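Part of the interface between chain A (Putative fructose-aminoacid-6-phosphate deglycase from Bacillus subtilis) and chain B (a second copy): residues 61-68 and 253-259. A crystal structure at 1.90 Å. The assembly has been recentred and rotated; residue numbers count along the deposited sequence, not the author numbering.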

ATOM      1  N   ALA A  61      -3.487 -10.107   6.509  1.00 19.25           N
ATOM      2  CA  ALA A  61      -4.227 -11.397   6.564  1.00 19.16           C
ATOM      3  C   ALA A  61      -5.736 -11.330   6.565  1.00 19.20           C
ATOM      4  O   ALA A  61      -6.387 -12.138   5.911  1.00 18.32           O
ATOM      5  CB  ALA A  61      -3.765 -12.221   7.744  1.00 19.99           C
ATOM      6  N   ASN A  62      -6.321 -10.394   7.312  1.00 19.36           N
ATOM      7  CA  ASN A  62      -7.776 -10.354   7.370  1.00 19.56           C
ATOM      8  C   ASN A  62      -8.332  -9.734   6.081  1.00 19.10           C
ATOM      9  O   ASN A  62      -9.418 -10.098   5.641  1.00 19.24           O
ATOM     10  CB  ASN A  62      -8.263  -9.637   8.638  1.00 19.67           C
ATOM     11  CG  ASN A  62      -9.341 -10.417   9.341  1.00 23.20           C
ATOM     12  OD1 ASN A  62      -9.647 -11.539   8.938  1.00 24.95           O
ATOM     13  ND2 ASN A  62      -9.890  -9.864  10.432  1.00 24.46           N
ATOM     14  N   GLU A  63      -7.569  -8.814   5.472  1.00 19.02           N
ATOM     15  CA  GLU A  63      -7.932  -8.254   4.177  1.00 18.50           C
ATOM     16  C   GLU A  63      -7.937  -9.396   3.148  1.00 18.05           C
ATOM     17  O   GLU A  63      -8.832  -9.499   2.378  1.00 18.30           O
ATOM     18  CB  GLU A  63      -6.950  -7.158   3.762  1.00 18.56           C
ATOM     19  CG  GLU A  63      -7.211  -6.548   2.374  1.00 18.50           C
ATOM     20  CD  GLU A  63      -8.462  -5.661   2.276  1.00 19.76           C
ATOM     21  OE1 GLU A  63      -8.746  -4.872   3.216  1.00 17.59           O
ATOM     22  OE2 GLU A  63      -9.141  -5.706   1.208  1.00 17.75           O
ATOM     23  N   PHE A  64      -6.911 -10.244   3.152  1.00 18.56           N
ATOM     24  CA  PHE A  64      -6.836 -11.407   2.241  1.00 18.36           C
ATOM     25  C   PHE A  64      -8.062 -12.293   2.299  1.00 18.35           C
ATOM     26  O   PHE A  64      -8.644 -12.646   1.283  1.00 19.63           O
ATOM     27  CB  PHE A  64      -5.555 -12.211   2.579  1.00 18.25           C
ATOM     28  CG  PHE A  64      -5.446 -13.554   1.898  1.00 19.26           C
ATOM     29  CD1 PHE A  64      -5.120 -13.647   0.549  1.00 19.70           C
ATOM     30  CD2 PHE A  64      -5.602 -14.730   2.632  1.00 18.45           C
ATOM     31  CE1 PHE A  64      -4.993 -14.856  -0.062  1.00 19.01           C
ATOM     32  CE2 PHE A  64      -5.437 -15.961   2.024  1.00 18.68           C
ATOM     33  CZ  PHE A  64      -5.130 -16.020   0.671  1.00 18.80           C
ATOM     34  N   ILE A  65      -8.471 -12.646   3.506  1.00 18.57           N
ATOM     35  CA  ILE A  65      -9.620 -13.527   3.706  1.00 18.13           C
ATOM     36  C   ILE A  65     -10.914 -12.899   3.214  1.00 18.09           C
ATOM     37  O   ILE A  65     -11.688 -13.537   2.480  1.00 18.38           O
ATOM     38  CB  ILE A  65      -9.806 -13.862   5.201  1.00 17.88           C
ATOM     39  CG1 ILE A  65      -8.615 -14.693   5.732  1.00 18.88           C
ATOM     40  CG2 ILE A  65     -11.158 -14.586   5.430  1.00 17.81           C
ATOM     41  CD1 ILE A  65      -8.477 -14.661   7.278  1.00 19.12           C
ATOM     42  N   GLN A  66     -11.149 -11.654   3.616  1.00 18.13           N
ATOM     43  CA  GLN A  66     -12.385 -10.950   3.266  1.00 18.13           C
ATOM     44  C   GLN A  66     -12.454 -10.532   1.822  1.00 18.34           C
ATOM     45  O   GLN A  66     -13.525 -10.634   1.211  1.00 17.67           O
ATOM     46  CB  GLN A  66     -12.643  -9.731   4.193  1.00 18.43           C
ATOM     47  CG  GLN A  66     -12.895 -10.092   5.701  1.00 19.25           C
ATOM     48  CD  GLN A  66     -13.956 -11.166   5.881  1.00 20.88           C
ATOM     49  OE1 GLN A  66     -13.681 -12.246   6.424  1.00 20.31           O
ATOM     50  NE2 GLN A  66     -15.150 -10.913   5.359  1.00 20.77           N
ATOM     51  N   ARG A  67     -11.345 -10.035   1.275  1.00 19.04           N
ATOM     52  CA  ARG A  67     -11.304  -9.664  -0.143  1.00 19.34           C
ATOM     53  C   ARG A  67     -11.495 -10.930  -0.996  1.00 19.55           C
ATOM     54  O   ARG A  67     -12.056 -10.862  -2.095  1.00 19.63           O
ATOM     55  CB  ARG A  67     -10.010  -8.955  -0.475  1.00 19.81           C
ATOM     56  CG  ARG A  67      -9.885  -8.433  -1.930  1.00 20.61           C
ATOM     57  CD  ARG A  67      -8.521  -7.812  -2.106  1.00 20.50           C
ATOM     58  NE  ARG A  67      -8.359  -6.545  -1.371  1.00 21.15           N
ATOM     59  CZ  ARG A  67      -8.037  -5.372  -1.919  1.00 20.40           C
ATOM     60  NH1 ARG A  67      -7.705  -5.264  -3.218  1.00 20.93           N
ATOM     61  NH2 ARG A  67      -7.927  -4.303  -1.139  1.00 20.09           N
ATOM     62  N   ASN A  68     -11.027 -12.068  -0.481  1.00 20.37           N
ATOM     63  CA  ASN A  68     -11.226 -13.388  -1.104  1.00 20.43           C
ATOM     64  C   ASN A  68     -10.930 -13.359  -2.610  1.00 20.78           C
ATOM     65  O   ASN A  68     -11.847 -13.500  -3.431  1.00 20.41           O
ATOM     66  CB  ASN A  68     -12.669 -13.800  -0.789  1.00 20.61           C
ATOM     67  CG  ASN A  68     -13.023 -15.179  -1.270  1.00 21.70           C
ATOM     68  OD1 ASN A  68     -12.172 -16.056  -1.338  1.00 24.49           O
ATOM     69  ND2 ASN A  68     -14.290 -15.382  -1.612  1.00 20.81           N
TER
ATOM     70  N   ASP B 253     -18.536  -3.232   1.659  1.00 19.41           N
ATOM     71  CA  ASP B 253     -17.890  -4.345   0.997  1.00 19.53           C
ATOM     72  C   ASP B 253     -17.627  -5.488   2.001  1.00 19.45           C
ATOM     73  O   ASP B 253     -17.968  -5.402   3.194  1.00 18.02           O
ATOM     74  CB  ASP B 253     -16.650  -3.878   0.216  1.00 19.78           C
ATOM     75  CG  ASP B 253     -15.501  -3.450   1.109  1.00 23.26           C
ATOM     76  OD1 ASP B 253     -15.607  -3.533   2.367  1.00 28.56           O
ATOM     77  OD2 ASP B 253     -14.478  -3.029   0.532  1.00 25.88           O
ATOM     78  N   GLU B 254     -17.023  -6.564   1.492  1.00 19.65           N
ATOM     79  CA  GLU B 254     -16.750  -7.770   2.295  1.00 19.73           C
ATOM     80  C   GLU B 254     -15.801  -7.538   3.476  1.00 19.14           C
ATOM     81  O   GLU B 254     -15.767  -8.335   4.409  1.00 19.44           O
ATOM     82  CB  GLU B 254     -16.200  -8.901   1.433  1.00 19.65           C
ATOM     83  CG  GLU B 254     -17.147  -9.430   0.365  1.00 21.87           C
ATOM     84  CD  GLU B 254     -17.153  -8.647  -0.948  1.00 22.78           C
ATOM     85  OE1 GLU B 254     -16.552  -7.558  -1.057  1.00 18.69           O
ATOM     86  OE2 GLU B 254     -17.770  -9.164  -1.896  1.00 22.53           O
ATOM     87  N   THR B 255     -15.067  -6.450   3.455  1.00 18.87           N
ATOM     88  CA  THR B 255     -14.121  -6.158   4.520  1.00 18.98           C
ATOM     89  C   THR B 255     -14.718  -5.316   5.645  1.00 19.04           C
ATOM     90  O   THR B 255     -14.035  -4.986   6.596  1.00 17.94           O
ATOM     91  CB  THR B 255     -12.875  -5.441   3.954  1.00 19.75           C
ATOM     92  OG1 THR B 255     -13.194  -4.090   3.661  1.00 22.01           O
ATOM     93  CG2 THR B 255     -12.360  -6.117   2.700  1.00 17.87           C
ATOM     94  N   ARG B 256     -16.015  -5.009   5.570  1.00 19.17           N
ATOM     95  CA  ARG B 256     -16.652  -4.169   6.613  1.00 19.41           C
ATOM     96  C   ARG B 256     -16.371  -4.673   8.042  1.00 19.43           C
ATOM     97  O   ARG B 256     -16.168  -3.848   8.941  1.00 20.24           O
ATOM     98  CB  ARG B 256     -18.161  -4.006   6.337  1.00 18.88           C
ATOM     99  CG  ARG B 256     -18.872  -3.138   7.376  1.00 19.34           C
ATOM    100  CD  ARG B 256     -20.372  -3.140   7.166  1.00 20.31           C
ATOM    101  NE  ARG B 256     -21.023  -2.438   8.265  1.00 22.35           N
ATOM    102  CZ  ARG B 256     -21.256  -1.125   8.322  1.00 21.40           C
ATOM    103  NH1 ARG B 256     -20.967  -0.338   7.327  1.00 19.47           N
ATOM    104  NH2 ARG B 256     -21.833  -0.611   9.400  1.00 21.56           N
ATOM    105  N   PRO B 257     -16.351  -6.010   8.260  1.00 20.01           N
ATOM    106  CA  PRO B 257     -16.007  -6.513   9.603  1.00 19.81           C
ATOM    107  C   PRO B 257     -14.690  -5.988  10.177  1.00 19.65           C
ATOM    108  O   PRO B 257     -14.573  -5.801  11.405  1.00 19.78           O
ATOM    109  CB  PRO B 257     -15.925  -8.018   9.395  1.00 20.31           C
ATOM    110  CG  PRO B 257     -16.871  -8.292   8.291  1.00 20.41           C
ATOM    111  CD  PRO B 257     -16.692  -7.134   7.348  1.00 20.31           C
ATOM    112  N   LEU B 258     -13.702  -5.765   9.314  1.00 18.88           N
ATOM    113  CA  LEU B 258     -12.432  -5.201   9.749  1.00 18.89           C
ATOM    114  C   LEU B 258     -12.634  -3.799  10.308  1.00 19.17           C
ATOM    115  O   LEU B 258     -12.090  -3.463  11.359  1.00 18.97           O
ATOM    116  CB  LEU B 258     -11.418  -5.153   8.602  1.00 18.45           C
ATOM    117  CG  LEU B 258     -10.714  -6.431   8.129  1.00 18.65           C
ATOM    118  CD1 LEU B 258     -11.641  -7.530   7.624  1.00 18.35           C
ATOM    119  CD2 LEU B 258      -9.646  -6.024   7.036  1.00 17.35           C
ATOM    120  N   GLU B 259     -13.436  -2.996   9.599  1.00 19.49           N
ATOM    121  CA  GLU B 259     -13.733  -1.614   9.990  1.00 20.70           C
ATOM    122  C   GLU B 259     -14.570  -1.598  11.280  1.00 19.82           C
ATOM    123  O   GLU B 259     -14.309  -0.801  12.200  1.00 19.51           O
ATOM    124  CB  GLU B 259     -14.438  -0.864   8.830  1.00 21.10           C
ATOM    125  CG  GLU B 259     -13.576  -0.794   7.558  1.00 24.04           C
ATOM    126  CD  GLU B 259     -14.300  -0.358   6.249  1.00 23.38           C
ATOM    127  OE1 GLU B 259     -15.509  -0.676   6.032  1.00 25.13           O
ATOM    128  OE2 GLU B 259     -13.607   0.251   5.385  1.00 24.55           O
TER

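A helix of chain A, residues 61-67, lies against a turn and the first helical residues of chain B, and the contact buries 339 Å² over both sides. The backbones come nearest at Gln A66 and Thr B255, where Gln A66 CA and Thr B255 CA are 5.2 Å apart; one helical turn back on chain A, Asn A62 CA and Leu B258 CA stand 7.3 Å apart, leaving room for the leucine side chain. Gln A66 gives up the most surface. Its CA-to-CB bond points toward chain B, and its side chain (chi1 and chi2 both m) serves two kinds of contact. The aliphatic part packs, with Gln A66 CG 3.4 Å from Leu B258 CD1 and Gln A66 CB 3.9 Å from Thr B255 CG2. The amide bonds: Gln A66 NE2 donates to Glu B254 O at 2.8 Å, nearly straight at 171°, the one hydrogen bond between the stretches. Leu B258 is next in covered area; its CA-to-CB bond also points toward chain A, and it packs CD1 against Asn A62 and Gln A66 and CD2 against Glu A63. Leu B258 CD1 lies 3.9 Å from Asn A62 O, an oxygen already accepting the helical bond from Gln A66 N; Leu B258 CD2 lies 3.8 Å from Glu A63 N. Thr B255 adds its methyl, Thr B255 CG2, 3.6 Å from Glu A63 OE2, a van der Waals contact. That carboxylate oxygen is held within chain A by a salt bridge, Arg A67 NE to Glu A63 OE2 at 2.8 Å, so its charge is paired beside the methyl. On chain B, a type I turn from Asp B253 to Arg B256 presents the Glu B254 carbonyl. Asp B253 OD1 caps the turn, accepting from Thr B255 N at 3.2 Å, and is hydrogen-bonded to Thr B255 OG1 at 2.8 Å.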